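Local coordinates for protein nucleoporin GLE1 (Saccharomyces cerevisiae, PDB 6B4E) that serves as a nuclear pore component in mRNA export, activates an enzyme, and binds inositol hexakisphosphate and translation initiation factors, at residues A[240-243]-A[249-252]. Numbering follows the deposited sequence.
Sequences VQFL and QASK
Ala250 packs against Phe242 and Leu243 in a small apolar contact inside one long, bent helix, 225-264, about 20 Å from the centre of the chain. The CA atoms of Leu243 and Ala250 are 5.3 Å apart, about half the rise expected of seven residues in a straight helix, so the chain must turn sharply between the two segments, and the methyl of Ala250 points into the inner side of that turn. Its CB lies 3.5 Å from Phe242 O and 3.6 Å from Phe242 CD2, touching backbone and ring together. The ring meets the methyl obliquely, and its CE2 reaches to 3.8 Å from Ala250 CA. The Phe242 ring reaches 249-252 because its first torsion (chi1 -169°) sets CG opposite the backbone N; it also packs on Leu253 and Leu254, and its ring and that of Trp234 meet edge-to-face. In the helical C-terminal part of GLE1, whose fold is likened to the HEAT-repeat MIF4G domain of eIF4G, the bend brings two parts of helix 225-264 together, and no hydrogen bond joins the segments. Beside the methyl, Leu243 CD2 approaches Ser251 OG at 3.3 Å, a van der Waals touch by a methyl; the hydroxyl itself is hydrogen-bonded to Gly247 O one turn earlier. Trp283 of helix 271-284 packs on both Leu243 and Ser251. Elsewhere on 249-252, Lys252 NZ donates to Gln249 OE1 at 2.9 Å, tilted 15° from the carbonyl plane. This pair faces the chain of another protein, whose backbone bonds both Gln249 NE2 and Lys252 NZ and whose aromatic side chain makes a cation-pi contact with Lys252.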
ATOM      1  N   VAL A 240       0.224 -15.658  -0.720  1.00 17.78           N
ATOM      2  CA  VAL A 240       1.067 -16.748  -1.218  1.00 15.47           C
ATOM      3  C   VAL A 240       2.545 -16.406  -1.051  1.00 19.17           C
ATOM      4  O   VAL A 240       3.354 -17.224  -0.591  1.00 21.13           O
ATOM      5  CB  VAL A 240       0.725 -17.040  -2.690  1.00 18.01           C
ATOM      6  CG1 VAL A 240       1.837 -17.849  -3.360  1.00 20.24           C
ATOM      7  CG2 VAL A 240      -0.619 -17.750  -2.752  1.00 21.81           C
ATOM      8  N   GLN A 241       2.920 -15.194  -1.446  1.00 20.06           N
ATOM      9  CA  GLN A 241       4.317 -14.798  -1.417  1.00 16.76           C
ATOM     10  C   GLN A 241       4.791 -14.479  -0.005  1.00 20.96           C
ATOM     11  O   GLN A 241       5.981 -14.630   0.296  1.00 22.83           O
ATOM     12  CB  GLN A 241       4.530 -13.596  -2.331  1.00 21.61           C
ATOM     13  CG  GLN A 241       4.324 -13.893  -3.792  1.00 20.21           C
ATOM     14  CD  GLN A 241       2.858 -13.961  -4.189  1.00 20.52           C
ATOM     15  OE1 GLN A 241       1.980 -13.370  -3.544  1.00 22.84           O
ATOM     16  NE2 GLN A 241       2.586 -14.668  -5.280  1.00 25.92           N
ATOM     17  N   PHE A 242       3.886 -14.019   0.858  1.00 19.00           N
ATOM     18  CA  PHE A 242       4.221 -13.781   2.262  1.00 21.07           C
ATOM     19  C   PHE A 242       4.615 -15.082   2.943  1.00 16.68           C
ATOM     20  O   PHE A 242       5.599 -15.138   3.682  1.00 19.45           O
ATOM     21  CB  PHE A 242       3.010 -13.147   2.949  1.00 19.75           C
ATOM     22  CG  PHE A 242       3.269 -12.600   4.339  1.00 18.94           C
ATOM     23  CD1 PHE A 242       4.082 -11.493   4.531  1.00 23.06           C
ATOM     24  CD2 PHE A 242       2.628 -13.152   5.434  1.00 18.28           C
ATOM     25  CE1 PHE A 242       4.283 -10.980   5.793  1.00 23.92           C
ATOM     26  CE2 PHE A 242       2.836 -12.644   6.705  1.00 19.84           C
ATOM     27  CZ  PHE A 242       3.657 -11.551   6.879  1.00 23.50           C
ATOM     28  N   LEU A 243       3.863 -16.149   2.675  1.00 19.56           N
ATOM     29  CA  LEU A 243       4.224 -17.470   3.178  1.00 20.93           C
ATOM     30  C   LEU A 243       5.562 -17.947   2.627  1.00 22.55           C
ATOM     31  O   LEU A 243       6.335 -18.602   3.342  1.00 19.45           O
ATOM     32  CB  LEU A 243       3.120 -18.477   2.833  1.00 18.30           C
ATOM     33  CG  LEU A 243       1.845 -18.308   3.641  1.00 19.47           C
ATOM     34  CD1 LEU A 243       0.714 -19.071   2.981  1.00 21.04           C
ATOM     35  CD2 LEU A 243       2.044 -18.817   5.036  1.00 21.29           C
ATOM     36  N   GLN A 249       6.489 -18.429  10.376  1.00 18.80           N
ATOM     37  CA  GLN A 249       6.214 -17.171  11.064  1.00 19.27           C
ATOM     38  C   GLN A 249       5.129 -16.388  10.344  1.00 23.32           C
ATOM     39  O   GLN A 249       4.220 -15.836  10.978  1.00 19.69           O
ATOM     40  CB  GLN A 249       7.501 -16.353  11.195  1.00 19.13           C
ATOM     41  CG  GLN A 249       8.651 -17.127  11.838  1.00 21.71           C
ATOM     42  CD  GLN A 249       8.438 -17.414  13.328  1.00 25.70           C
ATOM     43  OE1 GLN A 249       7.437 -17.009  13.917  1.00 20.95           O
ATOM     44  NE2 GLN A 249       9.392 -18.115  13.939  1.00 26.36           N
ATOM     45  N   ALA A 250       5.182 -16.362   9.015  1.00 20.37           N
ATOM     46  CA  ALA A 250       4.043 -15.859   8.256  1.00 21.68           C
ATOM     47  C   ALA A 250       2.775 -16.598   8.633  1.00 18.22           C
ATOM     48  O   ALA A 250       1.722 -15.979   8.818  1.00 19.84           O
ATOM     49  CB  ALA A 250       4.289 -16.011   6.760  1.00 26.17           C
ATOM     50  N   SER A 251       2.853 -17.921   8.766  1.00 17.35           N
ATOM     51  CA  SER A 251       1.653 -18.702   9.069  1.00 16.62           C
ATOM     52  C   SER A 251       1.060 -18.309  10.410  1.00 21.08           C
ATOM     53  O   SER A 251      -0.159 -18.200  10.544  1.00 19.06           O
ATOM     54  CB  SER A 251       1.967 -20.197   9.064  1.00 19.98           C
ATOM     55  OG  SER A 251       2.375 -20.645   7.780  1.00 22.46           O
ATOM     56  N   LYS A 252       1.901 -18.124  11.427  1.00 18.31           N
ATOM     57  CA  LYS A 252       1.391 -17.670  12.718  1.00 20.41           C
ATOM     58  C   LYS A 252       0.673 -16.334  12.580  1.00 18.21           C
ATOM     59  O   LYS A 252      -0.344 -16.093  13.242  1.00 20.12           O
ATOM     60  CB  LYS A 252       2.531 -17.545  13.725  1.00 19.06           C
ATOM     61  CG  LYS A 252       3.133 -18.890  14.113  1.00 21.67           C
ATOM     62  CD  LYS A 252       4.560 -18.768  14.627  1.00 26.27           C
ATOM     63  CE  LYS A 252       4.664 -17.871  15.833  1.00 22.51           C
ATOM     64  NZ  LYS A 252       6.077 -17.813  16.350  1.00 22.98           N
TER